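Protein LURP-one-related 15 (Arabidopsis thaliana, PDB 1ZXU) is of unknown function but has the tubby-like fold of the LOR family and might be related to phospholipid scramblases and membrane-tethered transcription factors. Local coordinates at residues C33-K45 and N53-F65. Sequence-based numbering, arbitrary orientation.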
ATOM      1  N   CYS A  33       4.664  -3.566 -11.821  1.00 23.71           N
ATOM      2  CA  CYS A  33       4.234  -2.438 -12.667  1.00 24.37           C
ATOM      3  C   CYS A  33       3.650  -2.995 -13.952  1.00 28.73           C
ATOM      4  O   CYS A  33       4.399  -3.384 -14.838  1.00 31.32           O
ATOM      5  CB  CYS A  33       5.420  -1.511 -12.966  1.00 25.80           C
ATOM      6  SG  CYS A  33       6.163  -0.717 -11.521  1.00 28.97           S
ATOM      7  N   ALA A  34       2.325  -3.097 -14.024  1.00 29.69           N
ATOM      8  CA  ALA A  34       1.597  -3.639 -15.198  1.00 30.46           C
ATOM      9  C   ALA A  34       1.269  -2.554 -16.233  1.00 30.79           C
ATOM     10  O   ALA A  34       1.110  -1.392 -15.888  1.00 29.84           O
ATOM     11  CB  ALA A  34       0.316  -4.324 -14.738  1.00 30.70           C
ATOM     12  N   PRO A  35       1.174  -2.927 -17.531  1.00 31.89           N
ATOM     13  CA  PRO A  35       0.898  -1.998 -18.629  1.00 32.37           C
ATOM     14  C   PRO A  35      -0.561  -1.587 -18.795  1.00 31.68           C
ATOM     15  O   PRO A  35      -0.869  -0.764 -19.666  1.00 35.29           O
ATOM     16  CB  PRO A  35       1.329  -2.797 -19.869  1.00 34.09           C
ATOM     17  CG  PRO A  35       1.158  -4.192 -19.488  1.00 31.45           C
ATOM     18  CD  PRO A  35       1.398  -4.308 -18.012  1.00 33.32           C
ATOM     19  N   TYR A  36      -1.453  -2.167 -17.993  1.00 30.11           N
ATOM     20  CA  TYR A  36      -2.867  -1.795 -18.025  1.00 29.55           C
ATOM     21  C   TYR A  36      -3.253  -1.406 -16.582  1.00 26.02           C
ATOM     22  O   TYR A  36      -2.559  -1.809 -15.632  1.00 22.77           O
ATOM     23  CB  TYR A  36      -3.739  -2.969 -18.500  1.00 30.81           C
ATOM     24  CG  TYR A  36      -3.186  -4.277 -18.009  1.00 32.93           C
ATOM     25  CD1 TYR A  36      -3.536  -4.781 -16.749  1.00 35.97           C
ATOM     26  CD2 TYR A  36      -2.291  -5.010 -18.800  1.00 37.10           C
ATOM     27  CE1 TYR A  36      -2.988  -5.963 -16.274  1.00 36.79           C
ATOM     28  CE2 TYR A  36      -1.747  -6.201 -18.340  1.00 40.13           C
ATOM     29  CZ  TYR A  36      -2.088  -6.663 -17.081  1.00 36.20           C
ATOM     30  OH  TYR A  36      -1.551  -7.845 -16.622  1.00 40.10           O
ATOM     31  N   PRO A  37      -4.336  -0.637 -16.435  1.00 27.09           N
ATOM     32  CA  PRO A  37      -4.892  -0.434 -15.077  1.00 25.51           C
ATOM     33  C   PRO A  37      -5.360  -1.719 -14.431  1.00 24.86           C
ATOM     34  O   PRO A  37      -5.884  -2.629 -15.091  1.00 25.04           O
ATOM     35  CB  PRO A  37      -6.044   0.544 -15.308  1.00 24.06           C
ATOM     36  CG  PRO A  37      -5.666   1.248 -16.643  1.00 31.18           C
ATOM     37  CD  PRO A  37      -5.093   0.117 -17.452  1.00 27.32           C
ATOM     38  N   ILE A  38      -5.189  -1.800 -13.113  1.00 20.71           N
ATOM     39  CA  ILE A  38      -5.600  -2.933 -12.296  1.00 21.18           C
ATOM     40  C   ILE A  38      -6.468  -2.367 -11.178  1.00 20.89           C
ATOM     41  O   ILE A  38      -6.081  -1.342 -10.594  1.00 22.93           O
ATOM     42  CB  ILE A  38      -4.358  -3.544 -11.630  1.00 23.44           C
ATOM     43  CG1 ILE A  38      -3.550  -4.324 -12.667  1.00 29.71           C
ATOM     44  CG2 ILE A  38      -4.745  -4.460 -10.433  1.00 27.45           C
ATOM     45  CD1 ILE A  38      -2.242  -4.878 -12.093  1.00 38.32           C
ATOM     46  N   ASP A  39      -7.607  -2.997 -10.887  1.00 18.91           N
ATOM     47  CA  ASP A  39      -8.475  -2.578  -9.767  1.00 17.46           C
ATOM     48  C   ASP A  39      -8.243  -3.575  -8.661  1.00 19.87           C
ATOM     49  O   ASP A  39      -8.260  -4.772  -8.924  1.00 22.90           O
ATOM     50  CB  ASP A  39      -9.935  -2.604 -10.122  1.00 17.72           C
ATOM     51  CG  ASP A  39     -10.381  -1.338 -10.853  1.00 32.28           C
ATOM     52  OD1 ASP A  39      -9.527  -0.548 -11.280  1.00 25.16           O
ATOM     53  OD2 ASP A  39     -11.593  -1.129 -11.000  1.00 46.39           O
HETATM   54  N   MSE A  40      -7.949  -3.083  -7.469  1.00 14.31           N
HETATM   55  CA  MSE A  40      -7.739  -3.997  -6.325  1.00 13.57           C
HETATM   56  C   MSE A  40      -8.815  -3.801  -5.308  1.00 13.93           C
HETATM   57  O   MSE A  40      -9.423  -2.713  -5.217  1.00 14.84           O
HETATM   58  CB  MSE A  40      -6.378  -3.747  -5.664  1.00 14.03           C
HETATM   59  CG  MSE A  40      -5.217  -3.739  -6.626  1.00 16.77           C
HETATM   60 SE   MSE A  40      -3.496  -3.590  -5.736  1.00 16.38          SE
HETATM   61  CE  MSE A  40      -4.020  -2.208  -4.536  1.00 12.70           C
ATOM     62  N   ALA A  41      -9.094  -4.839  -4.501  1.00 13.03           N
ATOM     63  CA  ALA A  41     -10.135  -4.703  -3.497  1.00 12.32           C
ATOM     64  C   ALA A  41      -9.761  -5.555  -2.288  1.00 13.30           C
ATOM     65  O   ALA A  41      -8.912  -6.455  -2.426  1.00 14.95           O
ATOM     66  CB  ALA A  41     -11.470  -5.207  -4.085  1.00 18.64           C
ATOM     67  N   ILE A  42     -10.368  -5.277  -1.132  1.00 12.80           N
ATOM     68  CA  ILE A  42     -10.135  -6.015   0.122  1.00 12.08           C
ATOM     69  C   ILE A  42     -11.249  -7.050   0.317  1.00 15.58           C
ATOM     70  O   ILE A  42     -12.462  -6.771   0.133  1.00 15.14           O
ATOM     71  CB  ILE A  42     -10.128  -5.052   1.351  1.00 12.06           C
ATOM     72  CG1 ILE A  42      -8.843  -4.210   1.348  1.00 13.00           C
ATOM     73  CG2 ILE A  42     -10.259  -5.815   2.700  1.00 14.82           C
ATOM     74  CD1 ILE A  42      -8.777  -3.135   2.450  1.00 13.39           C
ATOM     75  N   VAL A  43     -10.819  -8.266   0.633  1.00 13.64           N
ATOM     76  CA  VAL A  43     -11.743  -9.336   1.043  1.00 14.99           C
ATOM     77  C   VAL A  43     -11.351  -9.774   2.464  1.00 16.40           C
ATOM     78  O   VAL A  43     -10.164 -10.070   2.751  1.00 16.19           O
ATOM     79  CB  VAL A  43     -11.651 -10.561   0.110  1.00 15.29           C
ATOM     80  CG1 VAL A  43     -12.599 -11.675   0.615  1.00 21.74           C
ATOM     81  CG2 VAL A  43     -11.974 -10.201  -1.359  1.00 17.14           C
ATOM     82  N   ARG A  44     -12.349  -9.795   3.356  1.00 16.67           N
ATOM     83  CA  ARG A  44     -12.126 -10.138   4.771  1.00 20.41           C
ATOM     84  C   ARG A  44     -12.878 -11.391   5.159  1.00 23.10           C
ATOM     85  O   ARG A  44     -13.881 -11.708   4.537  1.00 23.54           O
ATOM     86  CB  ARG A  44     -12.682  -9.046   5.638  1.00 20.59           C
ATOM     87  CG  ARG A  44     -11.915  -7.745   5.531  1.00 24.99           C
ATOM     88  CD  ARG A  44     -12.686  -6.621   6.228  1.00 25.87           C
ATOM     89  NE  ARG A  44     -12.248  -5.296   5.773  1.00 19.34           N
ATOM     90  CZ  ARG A  44     -11.164  -4.640   6.212  1.00 21.36           C
ATOM     91  NH1 ARG A  44     -10.371  -5.178   7.150  1.00 26.74           N
ATOM     92  NH2 ARG A  44     -10.878  -3.451   5.728  1.00 21.05           N
ATOM     93  N   LYS A  45     -12.405 -12.067   6.199  1.00 24.91           N
ATOM     94  CA  LYS A  45     -13.171 -13.203   6.768  1.00 30.16           C
ATOM     95  C   LYS A  45     -14.167 -12.704   7.798  1.00 30.13           C
ATOM     96  O   LYS A  45     -13.906 -11.741   8.530  1.00 32.47           O
ATOM     97  CB  LYS A  45     -12.260 -14.264   7.391  1.00 32.90           C
ATOM     98  CG  LYS A  45     -11.063 -14.655   6.517  1.00 37.44           C
ATOM     99  CD  LYS A  45     -10.590 -16.067   6.835  1.00 51.36           C
ATOM    100  CE  LYS A  45      -9.276 -16.388   6.158  1.00 54.19           C
ATOM    101  NZ  LYS A  45      -8.870 -17.783   6.511  1.00 62.81           N
ATOM    102  N   ASN A  53      -5.876  -8.917   9.519  1.00 25.48           N
ATOM    103  CA  ASN A  53      -5.741  -9.930   8.465  1.00 21.99           C
ATOM    104  C   ASN A  53      -6.839  -9.880   7.424  1.00 22.11           C
ATOM    105  O   ASN A  53      -8.054  -9.916   7.729  1.00 23.26           O
ATOM    106  CB  ASN A  53      -5.637 -11.362   9.024  1.00 23.74           C
ATOM    107  CG  ASN A  53      -4.425 -11.560   9.898  1.00 24.96           C
ATOM    108  OD1 ASN A  53      -3.702 -10.607  10.234  1.00 23.66           O
ATOM    109  ND2 ASN A  53      -4.162 -12.807  10.237  1.00 33.96           N
ATOM    110  N   PHE A  54      -6.418  -9.824   6.168  1.00 16.62           N
ATOM    111  CA  PHE A  54      -7.358  -9.781   5.052  1.00 15.98           C
ATOM    112  C   PHE A  54      -6.570 -10.044   3.781  1.00 14.86           C
ATOM    113  O   PHE A  54      -5.378 -10.250   3.866  1.00 15.11           O
ATOM    114  CB  PHE A  54      -8.162  -8.456   4.980  1.00 15.19           C
ATOM    115  CG  PHE A  54      -7.321  -7.204   4.930  1.00 14.90           C
ATOM    116  CD1 PHE A  54      -6.822  -6.726   3.703  1.00 14.64           C
ATOM    117  CD2 PHE A  54      -7.070  -6.480   6.106  1.00 13.99           C
ATOM    118  CE1 PHE A  54      -6.080  -5.521   3.661  1.00 16.80           C
ATOM    119  CE2 PHE A  54      -6.343  -5.277   6.049  1.00 16.63           C
ATOM    120  CZ  PHE A  54      -5.852  -4.825   4.865  1.00 16.43           C
ATOM    121  N   VAL A  55      -7.252 -10.149   2.656  1.00 12.24           N
ATOM    122  CA  VAL A  55      -6.598 -10.396   1.374  1.00 13.08           C
ATOM    123  C   VAL A  55      -6.897  -9.249   0.423  1.00 15.04           C
ATOM    124  O   VAL A  55      -7.962  -8.614   0.512  1.00 15.69           O
ATOM    125  CB  VAL A  55      -7.073 -11.701   0.786  1.00 15.09           C
ATOM    126  CG1 VAL A  55      -6.572 -11.885  -0.613  1.00 23.11           C
ATOM    127  CG2 VAL A  55      -6.475 -12.877   1.654  1.00 17.26           C
ATOM    128  N   ILE A  56      -5.963  -8.971  -0.489  1.00 12.97           N
ATOM    129  CA  ILE A  56      -6.248  -7.931  -1.509  1.00 10.96           C
ATOM    130  C   ILE A  56      -6.324  -8.702  -2.817  1.00 13.30           C
ATOM    131  O   ILE A  56      -5.399  -9.457  -3.132  1.00 14.18           O
ATOM    132  CB  ILE A  56      -5.118  -6.903  -1.527  1.00 12.76           C
ATOM    133  CG1 ILE A  56      -5.176  -6.045  -0.239  1.00 13.99           C
ATOM    134  CG2 ILE A  56      -5.250  -6.045  -2.808  1.00 15.37           C
ATOM    135  CD1 ILE A  56      -3.943  -5.173  -0.027  1.00 15.32           C
ATOM    136  N   THR A  57      -7.401  -8.515  -3.577  1.00 13.10           N
ATOM    137  CA  THR A  57      -7.619  -9.314  -4.819  1.00 14.70           C
ATOM    138  C   THR A  57      -7.725  -8.346  -5.979  1.00 15.86           C
ATOM    139  O   THR A  57      -7.894  -7.141  -5.755  1.00 16.05           O
ATOM    140  CB  THR A  57      -8.931 -10.178  -4.759  1.00 15.02           C
ATOM    141  OG1 THR A  57     -10.083  -9.332  -4.684  1.00 21.26           O
ATOM    142  CG2 THR A  57      -8.904 -11.152  -3.570  1.00 15.78           C
ATOM    143  N   ASP A  58      -7.620  -8.848  -7.203  1.00 13.36           N
ATOM    144  CA  ASP A  58      -8.082  -8.075  -8.323  1.00 17.81           C
ATOM    145  C   ASP A  58      -9.627  -8.137  -8.414  1.00 20.50           C
ATOM    146  O   ASP A  58     -10.293  -8.763  -7.561  1.00 19.34           O
ATOM    147  CB  ASP A  58      -7.382  -8.508  -9.618  1.00 18.16           C
ATOM    148  CG  ASP A  58      -7.848  -9.849 -10.131  1.00 19.55           C
ATOM    149  OD1 ASP A  58      -8.878 -10.419  -9.650  1.00 17.24           O
ATOM    150  OD2 ASP A  58      -7.190 -10.319 -11.084  1.00 20.94           O
ATOM    151  N   VAL A  59     -10.186  -7.500  -9.442  1.00 23.93           N
ATOM    152  CA  VAL A  59     -11.661  -7.451  -9.632  1.00 26.59           C
ATOM    153  C   VAL A  59     -12.349  -8.796  -9.737  1.00 26.08           C
ATOM    154  O   VAL A  59     -13.527  -8.953  -9.340  1.00 27.69           O
ATOM    155  CB  VAL A  59     -12.110  -6.628 -10.884  1.00 27.46           C
ATOM    156  CG1 VAL A  59     -12.233  -5.142 -10.550  1.00 38.94           C
ATOM    157  CG2 VAL A  59     -11.269  -6.945 -12.184  1.00 32.29           C
ATOM    158  N   ASN A  60     -11.611  -9.759 -10.254  1.00 23.12           N
ATOM    159  CA  ASN A  60     -12.123 -11.090 -10.543  1.00 24.12           C
ATOM    160  C   ASN A  60     -11.887 -12.054  -9.383  1.00 22.89           C
ATOM    161  O   ASN A  60     -12.086 -13.267  -9.521  1.00 26.90           O
ATOM    162  CB  ASN A  60     -11.442 -11.593 -11.830  1.00 23.02           C
ATOM    163  CG  ASN A  60     -11.818 -10.740 -13.060  1.00 22.92           C
ATOM    164  OD1 ASN A  60     -10.968 -10.335 -13.826  1.00 30.69           O
ATOM    165  ND2 ASN A  60     -13.068 -10.406 -13.164  1.00 27.10           N
ATOM    166  N   GLY A  61     -11.397 -11.550  -8.261  1.00 18.97           N
ATOM    167  CA  GLY A  61     -11.175 -12.367  -7.085  1.00 18.05           C
ATOM    168  C   GLY A  61      -9.834 -13.082  -6.988  1.00 16.32           C
ATOM    169  O   GLY A  61      -9.587 -13.815  -6.036  1.00 17.67           O
ATOM    170  N   ASN A  62      -8.933 -12.806  -7.935  1.00 14.91           N
ATOM    171  CA  ASN A  62      -7.603 -13.395  -7.904  1.00 13.39           C
ATOM    172  C   ASN A  62      -6.761 -12.773  -6.819  1.00 14.64           C
ATOM    173  O   ASN A  62      -6.627 -11.550  -6.772  1.00 13.42           O
ATOM    174  CB  ASN A  62      -6.896 -13.240  -9.273  1.00 15.10           C
ATOM    175  CG  ASN A  62      -7.681 -13.928 -10.404  1.00 13.25           C
ATOM    176  OD1 ASN A  62      -8.044 -15.099 -10.257  1.00 18.47           O
ATOM    177  ND2 ASN A  62      -8.046 -13.183 -11.443  1.00 19.34           N
ATOM    178  N   LEU A  63      -6.154 -13.593  -5.958  1.00 14.26           N
ATOM    179  CA  LEU A  63      -5.313 -13.049  -4.859  1.00 14.14           C
ATOM    180  C   LEU A  63      -4.117 -12.314  -5.415  1.00 15.21           C
ATOM    181  O   LEU A  63      -3.377 -12.847  -6.267  1.00 15.15           O
ATOM    182  CB  LEU A  63      -4.851 -14.200  -3.961  1.00 14.35           C
ATOM    183  CG  LEU A  63      -4.062 -13.771  -2.741  1.00 18.96           C
ATOM    184  CD1 LEU A  63      -4.342 -14.821  -1.702  1.00 34.89           C
ATOM    185  CD2 LEU A  63      -2.576 -13.724  -3.038  1.00 23.02           C
ATOM    186  N   LEU A  64      -3.934 -11.078  -4.947  1.00 13.46           N
ATOM    187  CA  LEU A  64      -2.714 -10.333  -5.212  1.00 14.69           C
ATOM    188  C   LEU A  64      -1.821 -10.393  -3.980  1.00 13.72           C
ATOM    189  O   LEU A  64      -0.596 -10.695  -4.126  1.00 15.16           O
ATOM    190  CB  LEU A  64      -2.996  -8.862  -5.569  1.00 14.26           C
ATOM    191  CG  LEU A  64      -3.884  -8.708  -6.800  1.00 16.81           C
ATOM    192  CD1 LEU A  64      -4.271  -7.198  -6.966  1.00 16.67           C
ATOM    193  CD2 LEU A  64      -3.226  -9.205  -8.058  1.00 19.88           C
ATOM    194  N   PHE A  65      -2.350 -10.062  -2.779  1.00 12.55           N
ATOM    195  CA  PHE A  65      -1.550 -10.162  -1.520  1.00 12.26           C
ATOM    196  C   PHE A  65      -2.384 -10.688  -0.359  1.00 13.09           C
ATOM    197  O   PHE A  65      -3.582 -10.389  -0.277  1.00 15.85           O
ATOM    198  CB  PHE A  65      -1.067  -8.764  -1.098  1.00 12.76           C
ATOM    199  CG  PHE A  65      -0.258  -8.105  -2.151  1.00 13.12           C
ATOM    200  CD1 PHE A  65       0.988  -8.570  -2.485  1.00 15.42           C
ATOM    201  CD2 PHE A  65      -0.804  -7.062  -2.899  1.00 17.21           C
ATOM    202  CE1 PHE A  65       1.730  -7.939  -3.504  1.00 15.04           C
ATOM    203  CE2 PHE A  65      -0.079  -6.446  -3.918  1.00 14.85           C
ATOM    204  CZ  PHE A  65       1.168  -6.870  -4.223  1.00 14.58           C
TER
HETATM  205  O   HOH W   1      -8.285  -5.825 -11.659  1.00 28.36           O
HETATM  206  O   HOH W   2     -10.292  -7.648   8.541  1.00 33.48           O
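The first beta hairpin of the barrel pairs strand 38-43 with strand 54-58, and four backbone bonds knit A41 to T57 and V43 to V55; V55 N to V43 O, 2.9 Å, is almost straight at 174°. Between these hydrogen-bonded pairs, I42 faces I56 as a non-hydrogen-bonded pair on the side of the sheet turned to helix 197-211. F54 has its CG between its own N and carbonyl carbon (chi1 55°), which turns the ring against I42, whose CG2 lies 3.7 Å from F54 CD1, the two side chains meeting at an oblique angle. R44 runs alongside that ring in an off-centre cation-pi contact, R44 CZ 5.0 Å from the F54 centroid, with guanidinium and ring planes 54° apart. This hairpin supplies the first two strands of the closed antiparallel barrel, a tubby-like fold built round helix 197-211, whose D208 joins D185 in salt bridges to R44 NH2. Water 2, at the guanidinium edge and in its plane, accepts from R44 NH1 and donates to N53 O. Farther along, CG of M40, a selenomethionine here, meets L64 CD1 at 3.6 Å, the two side chains crossing near a right angle; L64 and F65 form a classic bulge opposite I56. On the other face, V43 CG2 touches T57 CG2 at 3.9 Å, while T57 OG1 donates to D58 O.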